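Long-range contacts in uncharacterized protein (PDB 6SCE), which probably acts as a DNA nuclease in Type III CRISPR defence, switched on by a cyclic oligoadenylate that its CARF domains bind: residues 3-7 against 28-32; 21-25 against 57-62; 361-366 against 390-395; 416-420 against 547-551; 580-584 against 630-634. All coordinates share one frame; numbering follows the deposited sequence.

Contact 1: 3-7 against 28-32; sequences APVYL and AGRVA
The methyl group of Ala3 fits into a shallow notch in the backbone of 30-32. Its CB rests 3.4 Å from Arg30 O and 3.7 Å from Ala32 N, and the rim of the notch is formed by the Ala32 methyl, with CB to CB 4.1 Å. Beside it the Pro4 ring makes a second bump. Its CG presses on the Ala28 CB at 3.8 Å, while CD leans over Arg30 O, so the ring occupies the hollow where the chain leaves helix 15-28 through the positive phi of Gly29. Trp82 of the neighbouring strand 81-84 packs on both Pro4 and Ala28 and closes this hollow further. In return, the Ala32 methyl reaches up toward Val5, its CB 4.2 Å from Val5 CG2.

The Pro4 carbonyl pins the two backbones together. Ala32 N donates to Pro4 O over 2.8 Å (157° at the hydrogen), and Val31 CA lies against the same oxygen at 3.4 Å. Val31 turns its branches inward, onto Leu21 and Val24 of the helix and onto Val62.

The arrangement is the return of a beta-alpha-beta crossover: strand 5-10 and strand 33-38 lie side by side and parallel, with helix 15-28 between them in the chain. Two residues on from Pro4, Tyr6 pairs by backbone bonds with Lys33 and Val35 of strand 33-38. Chemically, Pro4 O is the acceptor of the single hydrogen bond between the segments. The contact contains no charge pair; apart from this bond it rests on small apolar groups.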
# COMPACT_ATOMS: atom_id res chain seq x y z
N ALA A 3 9.53 -34.81 17.26
CA ALA A 3 8.47 -33.97 16.59
C ALA A 3 9.12 -32.77 15.88
O ALA A 3 10.13 -32.24 16.35
CB ALA A 3 7.43 -33.49 17.59
N PRO A 4 8.54 -32.33 14.76
CA PRO A 4 9.14 -31.22 14.00
C PRO A 4 9.01 -29.86 14.71
O PRO A 4 8.15 -29.69 15.60
CB PRO A 4 8.35 -31.24 12.71
CG PRO A 4 7.00 -31.66 13.17
CD PRO A 4 7.27 -32.76 14.16
N VAL A 5 9.86 -28.90 14.31
CA VAL A 5 9.82 -27.57 14.87
C VAL A 5 9.37 -26.62 13.74
O VAL A 5 9.77 -26.77 12.59
CB VAL A 5 11.18 -27.14 15.47
CG1 VAL A 5 11.21 -25.67 15.80
CG2 VAL A 5 11.49 -27.96 16.73
N TYR A 6 8.49 -25.71 14.10
CA TYR A 6 7.99 -24.70 13.17
C TYR A 6 8.79 -23.46 13.37
O TYR A 6 8.76 -22.88 14.44
CB TYR A 6 6.51 -24.43 13.46
CG TYR A 6 5.80 -23.49 12.51
CD1 TYR A 6 5.96 -23.58 11.14
CD2 TYR A 6 4.93 -22.54 13.00
CE1 TYR A 6 5.26 -22.73 10.28
CE2 TYR A 6 4.23 -21.70 12.15
CZ TYR A 6 4.41 -21.79 10.81
OH TYR A 6 3.66 -20.95 9.99
N LEU A 7 9.46 -23.02 12.31
CA LEU A 7 10.19 -21.74 12.27
C LEU A 7 9.45 -20.77 11.33
O LEU A 7 9.21 -21.10 10.18
CB LEU A 7 11.59 -21.95 11.70
CG LEU A 7 12.48 -22.95 12.49
CD1 LEU A 7 13.88 -22.95 11.93
CD2 LEU A 7 12.51 -22.67 13.96
N ALA A 28 2.87 -33.36 9.24
CA ALA A 28 3.87 -33.93 10.12
C ALA A 28 3.36 -34.23 11.51
O ALA A 28 4.12 -34.74 12.32
CB ALA A 28 5.03 -32.97 10.23
N GLY A 29 2.13 -33.87 11.83
CA GLY A 29 1.62 -34.07 13.19
C GLY A 29 1.97 -32.99 14.16
O GLY A 29 2.36 -31.87 13.78
N ARG A 30 1.87 -33.31 15.45
CA ARG A 30 2.08 -32.37 16.49
C ARG A 30 3.48 -31.74 16.43
O ARG A 30 4.45 -32.48 16.26
CB ARG A 30 1.87 -33.08 17.82
CG ARG A 30 1.93 -32.16 19.00
CD ARG A 30 1.63 -32.93 20.28
NE ARG A 30 2.40 -32.37 21.38
CZ ARG A 30 3.69 -32.61 21.60
NH1 ARG A 30 4.37 -33.45 20.82
NH2 ARG A 30 4.30 -32.02 22.61
N VAL A 31 3.61 -30.42 16.60
CA VAL A 31 4.94 -29.79 16.57
C VAL A 31 5.51 -29.72 17.98
O VAL A 31 4.77 -29.49 18.92
CB VAL A 31 4.98 -28.35 15.89
CG1 VAL A 31 4.17 -28.34 14.60
CG2 VAL A 31 4.53 -27.27 16.83
N ALA A 32 6.83 -29.83 18.11
CA ALA A 32 7.47 -29.71 19.42
C ALA A 32 7.34 -28.29 19.94
O ALA A 32 7.13 -28.07 21.14
CB ALA A 32 8.94 -30.12 19.34

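Contact 2: 21-25 against 57-62; sequences LKVVE and LSEKGV
Leu21 and Leu57 meet methyl to methyl, the CD2 atoms only 3.3 Å apart, which is tighter than usual for carbons. In Leu21, chi1 (-178°) and chi2 (55°) together point CD2 toward the other helix; there it also lies 3.8 Å from Lys60 CE. The lysine chain runs past this leucine in the reverse sense, bent at its last two torsions (chi3 and chi4 both 58°), and so passes CE beside Leu21 CD2 and turns NZ to Glu25. The glutamate comes the other way as an extended chain, and the two side chains cross obliquely. Lys60 NZ donates to Glu25 OE1 at 2.7 Å, on the syn lone pair, in a salt bridge. Glu25 OE2 is 3.9 Å from Val62 CG2 and accepts from water 1 at 2.8 Å. The same water donates to Lys60 O and accepts from Lys60 NZ, tying the ammonium to its own backbone.

Helices 15-28 and 44-59 pack here against the alpha/beta sheet: Leu21 also touches Tyr6, and Leu57 touches Phe36. Helix 44-59 ends in a Schellman motif at Gly61, which swings Val62 inward toward Ala34. The chemistry is divided between an apolar contact of buried leucines and, beside it, a salt bridge with its water. The ammonium is held by a carboxylate and a water, an environment that probably keeps Lys60 protonated and Glu25 ionised.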
# COMPACT_ATOMS: atom_id res chain seq x y z
N LEU A 21 1.26 -23.14 10.24
CA LEU A 21 1.21 -24.12 11.33
C LEU A 21 0.21 -25.25 11.02
O LEU A 21 0.53 -26.43 11.19
CB LEU A 21 0.89 -23.45 12.66
CG LEU A 21 0.87 -24.39 13.87
CD1 LEU A 21 2.15 -25.19 14.07
CD2 LEU A 21 0.52 -23.62 15.13
N LYS A 22 -0.97 -24.90 10.49
CA LYS A 22 -1.97 -25.92 10.12
C LYS A 22 -1.40 -26.84 9.06
O LYS A 22 -1.64 -28.05 9.10
CB LYS A 22 -3.30 -25.28 9.67
CG LYS A 22 -3.99 -24.50 10.77
CD LYS A 22 -5.31 -23.92 10.29
CE LYS A 22 -6.42 -24.97 10.23
NZ LYS A 22 -7.59 -24.48 9.45
N VAL A 23 -0.64 -26.30 8.12
CA VAL A 23 -0.01 -27.09 7.08
C VAL A 23 0.98 -28.10 7.68
O VAL A 23 0.94 -29.31 7.37
CB VAL A 23 0.72 -26.21 6.06
CG1 VAL A 23 1.59 -27.01 5.10
CG2 VAL A 23 -0.26 -25.33 5.31
N VAL A 24 1.83 -27.62 8.57
CA VAL A 24 2.82 -28.49 9.21
C VAL A 24 2.13 -29.60 10.02
O VAL A 24 2.48 -30.79 9.92
CB VAL A 24 3.75 -27.68 10.14
CG1 VAL A 24 4.73 -28.61 10.84
CG2 VAL A 24 4.53 -26.67 9.31
N GLU A 25 1.16 -29.20 10.84
CA GLU A 25 0.42 -30.17 11.65
C GLU A 25 -0.26 -31.22 10.81
O GLU A 25 -0.25 -32.39 11.20
CB GLU A 25 -0.58 -29.48 12.58
CG GLU A 25 0.07 -28.70 13.68
CD GLU A 25 -0.92 -28.04 14.64
OE1 GLU A 25 -2.04 -27.68 14.21
OE2 GLU A 25 -0.55 -27.83 15.80
N LEU A 57 -2.29 -20.38 19.95
CA LEU A 57 -1.21 -21.35 20.08
C LEU A 57 -1.25 -22.02 21.45
O LEU A 57 -1.12 -23.23 21.54
CB LEU A 57 0.16 -20.71 19.88
CG LEU A 57 0.36 -20.14 18.48
CD1 LEU A 57 1.74 -19.54 18.40
CD2 LEU A 57 0.18 -21.22 17.43
N SER A 58 -1.42 -21.24 22.50
CA SER A 58 -1.48 -21.81 23.83
C SER A 58 -2.64 -22.83 23.95
O SER A 58 -2.44 -23.93 24.46
CB SER A 58 -1.56 -20.71 24.87
OG SER A 58 -1.83 -21.26 26.14
N GLU A 59 -3.81 -22.50 23.43
CA GLU A 59 -4.93 -23.46 23.42
C GLU A 59 -4.66 -24.70 22.60
O GLU A 59 -5.22 -25.78 22.87
CB GLU A 59 -6.20 -22.81 22.87
CG GLU A 59 -6.95 -22.01 23.89
CD GLU A 59 -8.27 -21.48 23.35
OE1 GLU A 59 -8.99 -22.19 22.59
OE2 GLU A 59 -8.57 -20.33 23.67
N LYS A 60 -3.83 -24.55 21.57
CA LYS A 60 -3.46 -25.65 20.74
C LYS A 60 -2.38 -26.54 21.40
O LYS A 60 -1.98 -27.55 20.82
CB LYS A 60 -2.96 -25.16 19.38
CG LYS A 60 -4.10 -24.66 18.48
CD LYS A 60 -3.59 -24.06 17.17
CE LYS A 60 -2.77 -25.04 16.37
NZ LYS A 60 -3.48 -26.30 16.02
N GLY A 61 -1.91 -26.15 22.58
CA GLY A 61 -0.83 -26.87 23.25
C GLY A 61 0.52 -26.69 22.58
O GLY A 61 1.41 -27.53 22.73
N VAL A 62 0.67 -25.60 21.82
CA VAL A 62 1.91 -25.36 21.10
C VAL A 62 2.75 -24.37 21.87
O VAL A 62 2.37 -23.19 22.04
CB VAL A 62 1.66 -24.86 19.66
CG1 VAL A 62 2.96 -24.56 18.92
CG2 VAL A 62 0.87 -25.91 18.89
O HOH W 1 -2.18 -28.30 18.00

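Contact 3: 361-366 against 390-395; sequences LAPVVE and LYLALR
Arg395 reaches Glu366 because its chain folds sharply at chi2 (-70°), curling the guanidinium back over the backbone of its own segment. Glu366 does the opposite: its chain stays extended beyond CG (chi2 163°), which carries the carboxylate out to meet it. One oxygen, Glu366 OE2, is forked between Arg395 NE at 3.0 Å and NH2 at 3.1 Å. Both bonds are bent and weak, and the carboxylate and guanidinium planes stand 57° apart, so this salt bridge is not the flat paired kind. What fixes the guanidinium is the other end: Leu392 O lies in the guanidinium plane, at its edge, and accepts from Arg395 NH1 at 3.0 Å. The same NH1 also donates to Leu394 O at 2.9 Å, approaching that carbonyl from above its plane. Ala362 CB touches the NH2 side.

The two segments belong to helices 354-370 and 384-393, which pack side by side against the parallel strands of a CARF-like alpha/beta domain; Val365 and Leu390 both rest on Leu295 of strand 293-297. Between the helices the backbones come very near, since Ala393 offers only a methyl, its CB 3.7 Å from Ala362 N and 3.8 Å from Leu361 CB. Deeper in, Leu361 CD1 meets Leu390 CD1 at 3.6 Å. Val365 straddles the carbonyl of Ala393 with both branches, and the Val365 and Leu394 side chains cross at about a right angle, CG2 nearest to Leu394 CD2. Arg395 N is buried beside Val365 CG1 without a polar partner in the model.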
# COMPACT_ATOMS: atom_id res chain seq x y z
N LEU A 361 12.99 -14.50 -16.10
CA LEU A 361 14.10 -13.59 -15.88
C LEU A 361 15.50 -14.18 -15.94
O LEU A 361 16.45 -13.44 -16.23
CB LEU A 361 13.90 -12.75 -14.60
CG LEU A 361 12.76 -11.74 -14.71
CD1 LEU A 361 12.51 -11.06 -13.37
CD2 LEU A 361 13.05 -10.69 -15.74
N ALA A 362 15.65 -15.47 -15.69
CA ALA A 362 16.97 -16.10 -15.68
C ALA A 362 17.78 -15.78 -16.96
O ALA A 362 18.94 -15.34 -16.87
CB ALA A 362 16.87 -17.59 -15.44
N PRO A 363 17.17 -15.96 -18.13
CA PRO A 363 17.92 -15.69 -19.37
C PRO A 363 18.32 -14.22 -19.55
O PRO A 363 19.35 -13.93 -20.16
CB PRO A 363 16.94 -16.11 -20.48
CG PRO A 363 15.94 -16.98 -19.81
CD PRO A 363 15.81 -16.45 -18.42
N VAL A 364 17.50 -13.31 -19.02
CA VAL A 364 17.77 -11.89 -19.12
C VAL A 364 18.98 -11.58 -18.24
O VAL A 364 19.92 -10.91 -18.66
CB VAL A 364 16.52 -11.07 -18.69
CG1 VAL A 364 16.84 -9.59 -18.53
CG2 VAL A 364 15.38 -11.30 -19.65
N VAL A 365 18.96 -12.09 -17.01
CA VAL A 365 20.08 -11.93 -16.11
C VAL A 365 21.38 -12.49 -16.74
O VAL A 365 22.41 -11.82 -16.73
CB VAL A 365 19.80 -12.64 -14.78
CG1 VAL A 365 21.03 -12.68 -13.88
CG2 VAL A 365 18.65 -11.95 -14.07
N GLU A 366 21.30 -13.70 -17.25
CA GLU A 366 22.49 -14.37 -17.76
C GLU A 366 23.08 -13.62 -18.95
O GLU A 366 24.28 -13.39 -19.00
CB GLU A 366 22.21 -15.85 -18.07
CG GLU A 366 22.25 -16.68 -16.79
CD GLU A 366 21.60 -18.05 -16.89
OE1 GLU A 366 21.38 -18.54 -18.01
OE2 GLU A 366 21.30 -18.63 -15.82
N LEU A 390 12.09 -13.81 -8.43
CA LEU A 390 13.04 -12.89 -8.99
C LEU A 390 14.41 -13.15 -8.38
O LEU A 390 15.39 -13.18 -9.09
CB LEU A 390 12.60 -11.43 -8.76
CG LEU A 390 13.64 -10.33 -9.00
CD1 LEU A 390 14.29 -10.44 -10.35
CD2 LEU A 390 12.94 -8.99 -8.93
N TYR A 391 14.48 -13.32 -7.07
CA TYR A 391 15.76 -13.59 -6.43
C TYR A 391 16.41 -14.86 -7.01
O TYR A 391 17.61 -14.88 -7.24
CB TYR A 391 15.58 -13.75 -4.92
CG TYR A 391 16.79 -14.35 -4.26
CD1 TYR A 391 17.95 -13.61 -4.10
CD2 TYR A 391 16.76 -15.64 -3.76
CE1 TYR A 391 19.07 -14.16 -3.49
CE2 TYR A 391 17.87 -16.20 -3.15
CZ TYR A 391 19.02 -15.45 -3.01
OH TYR A 391 20.12 -16.03 -2.38
N LEU A 392 15.61 -15.87 -7.29
CA LEU A 392 16.13 -17.16 -7.78
C LEU A 392 16.60 -17.09 -9.23
O LEU A 392 17.35 -17.97 -9.69
CB LEU A 392 15.08 -18.27 -7.59
CG LEU A 392 14.86 -18.66 -6.13
CD1 LEU A 392 13.63 -19.52 -5.95
CD2 LEU A 392 16.07 -19.37 -5.53
N ALA A 393 16.17 -16.06 -9.95
CA ALA A 393 16.66 -15.77 -11.29
C ALA A 393 18.05 -15.17 -11.29
O ALA A 393 18.72 -15.15 -12.31
CB ALA A 393 15.73 -14.83 -12.01
N LEU A 394 18.46 -14.61 -10.15
CA LEU A 394 19.71 -13.88 -10.08
C LEU A 394 20.91 -14.83 -10.13
O LEU A 394 20.76 -16.02 -9.87
CB LEU A 394 19.78 -13.01 -8.85
CG LEU A 394 18.60 -12.02 -8.78
CD1 LEU A 394 18.81 -11.14 -7.56
CD2 LEU A 394 18.39 -11.16 -10.03
N ARG A 395 22.05 -14.29 -10.51
CA ARG A 395 23.32 -15.01 -10.48
C ARG A 395 24.36 -14.05 -9.95
O ARG A 395 24.16 -12.83 -9.95
CB ARG A 395 23.73 -15.46 -11.90
CG ARG A 395 22.72 -16.33 -12.63
CD ARG A 395 22.58 -17.72 -12.04
NE ARG A 395 21.63 -18.51 -12.84
CZ ARG A 395 20.31 -18.67 -12.60
NH1 ARG A 395 19.72 -18.12 -11.54
NH2 ARG A 395 19.58 -19.41 -13.42

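Contact 4: 416-420 against 547-551; sequences AEVPW and FHRGA
Trp420 lies flat under the backbone of Arg549 and Gly550. Arg549 CA stands 3.5 Å from the centroid of the five-membered ring, 5° off its normal, and Gly550 CA lies 3.9 Å from that of the six-membered ring, two CH-pi contacts on one face. Val418 CG1 covers the opposite face. At the rim, Trp420 CZ3 comes to the edge of the Phe547 ring, 3.6 Å from CZ, with the rings inclined at 70°.

These atoms are placed by a two-residue beta hairpin between strands 541-548 and 551-558, with a type I' turn at Arg549-Gly550; His548 N bonds to Ala551 O at 3.1 Å. The Arg549 chain bends at chi3 (57°), bringing its guanidinium back toward Trp420 CD1 and Glu417. Farther out, Asp406 holds both partners, its backbone O taking Trp420 NE1 and its carboxylate the Arg549 NH2. Glu417 OE1 adds a long ion pair to Arg549 NH2 at 3.7 Å, and water 2 accepts from Arg549 NH1 at 3.2 Å.

The turn also faces the ligand: Gly550 O accepts a hydrogen bond from N6 of A4 of chain B. Aromatic packing thus probably steadies a carbonyl that binds the adenine N6, consistent with recognition of the cyclic oligoadenylate.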
# COMPACT_ATOMS: atom_id res chain seq x y z
N ALA A 416 22.50 1.38 0.33
CA ALA A 416 22.72 2.47 -0.62
C ALA A 416 21.85 3.65 -0.28
O ALA A 416 20.63 3.52 -0.08
CB ALA A 416 22.47 2.02 -2.05
N GLU A 417 22.48 4.81 -0.15
CA GLU A 417 21.75 6.06 -0.03
C GLU A 417 21.18 6.37 -1.40
O GLU A 417 21.89 6.32 -2.40
CB GLU A 417 22.71 7.18 0.38
CG GLU A 417 23.12 7.13 1.83
CD GLU A 417 21.94 7.31 2.77
OE1 GLU A 417 20.95 8.00 2.43
OE2 GLU A 417 22.01 6.74 3.85
N VAL A 418 19.89 6.66 -1.44
CA VAL A 418 19.18 6.94 -2.68
C VAL A 418 19.33 8.41 -3.01
O VAL A 418 19.30 9.23 -2.10
CB VAL A 418 17.70 6.61 -2.49
CG1 VAL A 418 16.89 6.88 -3.76
CG2 VAL A 418 17.57 5.13 -2.14
N PRO A 419 19.49 8.76 -4.29
CA PRO A 419 19.55 10.20 -4.62
C PRO A 419 18.15 10.81 -4.63
O PRO A 419 17.63 11.21 -5.67
CB PRO A 419 20.20 10.24 -6.00
CG PRO A 419 20.08 8.86 -6.56
CD PRO A 419 19.82 7.90 -5.43
N TRP A 420 17.56 10.94 -3.45
CA TRP A 420 16.17 11.35 -3.35
C TRP A 420 15.99 12.77 -3.86
O TRP A 420 14.89 13.12 -4.29
CB TRP A 420 15.71 11.33 -1.91
CG TRP A 420 15.56 9.96 -1.30
CD1 TRP A 420 16.23 9.48 -0.23
CD2 TRP A 420 14.62 8.96 -1.69
NE1 TRP A 420 15.78 8.21 0.06
CE2 TRP A 420 14.78 7.88 -0.81
CE3 TRP A 420 13.66 8.88 -2.70
CZ2 TRP A 420 14.02 6.71 -0.92
CZ3 TRP A 420 12.89 7.71 -2.79
CH2 TRP A 420 13.08 6.66 -1.90
N PHE A 547 7.44 15.62 -1.56
CA PHE A 547 8.08 14.31 -1.53
C PHE A 547 9.39 14.46 -0.76
O PHE A 547 10.17 15.37 -1.04
CB PHE A 547 8.30 13.80 -2.95
CG PHE A 547 8.91 12.43 -3.01
CD1 PHE A 547 8.24 11.34 -2.51
CD2 PHE A 547 10.19 12.25 -3.55
CE1 PHE A 547 8.81 10.08 -2.52
CE2 PHE A 547 10.76 10.99 -3.58
CZ PHE A 547 10.07 9.91 -3.07
N HIS A 548 9.61 13.61 0.24
CA HIS A 548 10.87 13.67 0.97
C HIS A 548 11.28 12.27 1.38
O HIS A 548 10.61 11.63 2.17
CB HIS A 548 10.73 14.56 2.20
CG HIS A 548 12.03 14.82 2.90
ND1 HIS A 548 13.15 15.26 2.23
CD2 HIS A 548 12.38 14.70 4.20
CE1 HIS A 548 14.15 15.39 3.09
NE2 HIS A 548 13.71 15.05 4.29
N ARG A 549 12.38 11.79 0.79
CA ARG A 549 13.03 10.55 1.22
C ARG A 549 12.18 9.27 1.24
O ARG A 549 12.33 8.45 2.13
CB ARG A 549 13.66 10.76 2.60
CG ARG A 549 14.72 11.86 2.54
CD ARG A 549 15.54 11.95 3.80
NE ARG A 549 16.21 10.69 4.15
CZ ARG A 549 17.35 10.23 3.62
NH1 ARG A 549 17.99 10.88 2.65
NH2 ARG A 549 17.84 9.08 4.07
N GLY A 550 11.31 9.07 0.25
CA GLY A 550 10.49 7.82 0.19
C GLY A 550 9.12 7.88 0.86
O GLY A 550 8.45 6.81 1.10
N ALA A 551 8.70 9.11 1.17
CA ALA A 551 7.33 9.35 1.63
C ALA A 551 6.75 10.53 0.86
O ALA A 551 7.35 11.60 0.77
CB ALA A 551 7.28 9.58 3.12
O HOH W 2 19.95 9.92 0.30

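Contact 5: 580-584 against 630-634; sequences GVEAR and NPAPR. With nucleotides of chain B.
A type I beta turn, Gly580 to Ala583, links helix 561-579 to strand 584-592 where it walls the pocket of A4 of chain B, and the loop 630-634 packs against it. Glu582, within the turn, is the hub. Its chain bends at chi2 (-52°), which presents the carboxylate to Arg634 while the methylene part stays against the base. Arg634 N donates to Glu582 OE1 at 2.8 Å, nearly straight (171°) but from above the carboxylate plane, and Arg634 NH2 makes a salt bridge to Glu582 OE2 at 2.9 Å. Carboxylate and guanidinium stand almost perpendicular, with the glutamate oxygens over one guanidinium face rather than along its edge. Trp42 adds a cation-pi contact to the same arginine.

The cis peptide before Pro633 turns the loop so that Pro633 CB rests 3.7 Å from Glu582 CB. On the ligand side Glu582 CG lies 3.6 Å from C6 of A4 of chain B, and Val581 CG1 lies 3.5 Å from its C2. Aliphatic carbons thus line the base, while the charged ends of Glu582 and Arg634 pair off behind it.

Arg584 fastens the far end of the loop. Its NH1 donates to Asn630 O at 2.7 Å, in that carbonyl's plane, and NH2 adds a weak bond to the same oxygen. Arg584 NH2 and Arg634 NE approach to 4.4 Å, with the carboxylate of Glu582 close to Arg634. Over the centre of one face of the Arg584 guanidinium sits the Ala632 methyl, its CB 3.8 Å from CZ.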
# COMPACT_ATOMS: atom_id res chain seq x y z
N GLY A 580 0.50 5.97 -0.64
CA GLY A 580 1.17 4.73 -0.31
C GLY A 580 1.27 4.52 1.18
O GLY A 580 0.83 5.36 2.01
N VAL A 581 1.81 3.36 1.54
CA VAL A 581 1.83 2.93 2.92
C VAL A 581 2.64 3.85 3.83
O VAL A 581 2.36 3.94 5.01
CB VAL A 581 2.26 1.43 3.04
CG1 VAL A 581 3.74 1.23 2.76
CG2 VAL A 581 1.89 0.87 4.37
N GLU A 582 3.65 4.52 3.28
CA GLU A 582 4.49 5.39 4.09
C GLU A 582 4.08 6.85 3.91
O GLU A 582 4.75 7.74 4.45
CB GLU A 582 5.96 5.17 3.78
CG GLU A 582 6.46 3.77 4.17
CD GLU A 582 6.12 3.43 5.60
OE1 GLU A 582 6.40 4.29 6.48
OE2 GLU A 582 5.53 2.36 5.83
N ALA A 583 3.02 7.11 3.15
CA ALA A 583 2.63 8.48 2.85
C ALA A 583 1.96 9.12 4.07
O ALA A 583 1.44 8.44 4.97
CB ALA A 583 1.70 8.52 1.64
N ARG A 584 1.97 10.45 4.11
CA ARG A 584 1.31 11.16 5.19
C ARG A 584 0.54 12.35 4.65
O ARG A 584 0.73 12.76 3.51
CB ARG A 584 2.34 11.68 6.21
CG ARG A 584 3.23 10.62 6.82
CD ARG A 584 2.49 9.69 7.76
NE ARG A 584 3.40 8.65 8.26
CZ ARG A 584 4.24 8.79 9.28
NH1 ARG A 584 4.30 9.93 9.99
NH2 ARG A 584 5.04 7.78 9.61
N ASN A 630 6.81 11.19 14.29
CA ASN A 630 6.76 9.82 13.74
C ASN A 630 7.37 9.88 12.33
O ASN A 630 6.64 10.10 11.36
CB ASN A 630 5.32 9.29 13.66
CG ASN A 630 4.66 9.15 15.02
OD1 ASN A 630 5.31 8.77 16.00
ND2 ASN A 630 3.36 9.44 15.09
N PRO A 631 8.70 9.69 12.22
CA PRO A 631 9.39 9.93 10.94
C PRO A 631 8.80 9.16 9.74
O PRO A 631 8.42 8.00 9.88
CB PRO A 631 10.83 9.46 11.22
CG PRO A 631 10.98 9.55 12.71
CD PRO A 631 9.62 9.27 13.29
N ALA A 632 8.69 9.83 8.60
CA ALA A 632 8.19 9.24 7.37
C ALA A 632 9.30 9.32 6.34
O ALA A 632 9.86 10.40 6.16
CB ALA A 632 6.97 10.02 6.86
N PRO A 633 9.62 8.23 5.65
CA PRO A 633 9.00 6.89 5.80
C PRO A 633 9.58 6.10 6.98
O PRO A 633 10.67 6.42 7.43
CB PRO A 633 9.40 6.19 4.50
CG PRO A 633 10.76 6.75 4.23
CD PRO A 633 10.68 8.21 4.62
N ARG A 634 8.86 5.08 7.45
CA ARG A 634 9.34 4.27 8.58
C ARG A 634 10.41 3.30 8.11
O ARG A 634 10.32 2.76 7.00
CB ARG A 634 8.20 3.48 9.22
CG ARG A 634 7.11 4.36 9.81
CD ARG A 634 5.98 3.55 10.43
NE ARG A 634 4.81 3.43 9.55
CZ ARG A 634 4.54 2.41 8.73
NH1 ARG A 634 3.42 2.44 8.00
NH2 ARG A 634 5.38 1.38 8.60
P A B 4 3.63 -4.30 -1.76
OP1 A B 4 2.73 -3.86 -0.66
OP2 A B 4 3.72 -3.46 -3.01
O5' A B 4 5.08 -4.53 -1.15
C5' A B 4 5.88 -3.37 -0.86
C4' A B 4 6.84 -3.71 0.25
O4' A B 4 7.87 -2.69 0.34
C3' A B 4 6.17 -3.77 1.62
O3' A B 4 6.73 -4.73 2.51
C2' A B 4 6.47 -2.37 2.15
O2' A B 4 6.34 -2.27 3.55
C1' A B 4 7.90 -2.21 1.66
N9 A B 4 8.41 -0.85 1.69
C8 A B 4 9.60 -0.48 2.26
N7 A B 4 9.82 0.81 2.20
C5 A B 4 8.68 1.33 1.59
C6 A B 4 8.30 2.65 1.25
N6 A B 4 9.02 3.74 1.52
N1 A B 4 7.08 2.81 0.66
C2 A B 4 6.34 1.72 0.42
N3 A B 4 6.61 0.44 0.67
C4 A B 4 7.81 0.31 1.26

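Contacts 1 and 2 belong to one alpha/beta domain near the N-terminus. Their centres lie about 9 Å apart and they touch, Tyr6 OH packing 3.3 Å from Leu21 N. Contact 3, in another alpha/beta domain, stays separate, its centre about 34 Å from that of contact 1. Contacts 4 and 5 share a neighbourhood with centres about 12 Å apart: Pro633 lies against Arg549 and Gly550, and Ala551 CB is 3.4 Å from Glu582 O. These two alone abut the bound RNA, with contact 4 about 3 Å from it at the nearest atoms and contact 5 against A4 of chain B. Contacts 1, 2 and 3 stand back by about 10, 11 and 12 Å, nearest atoms.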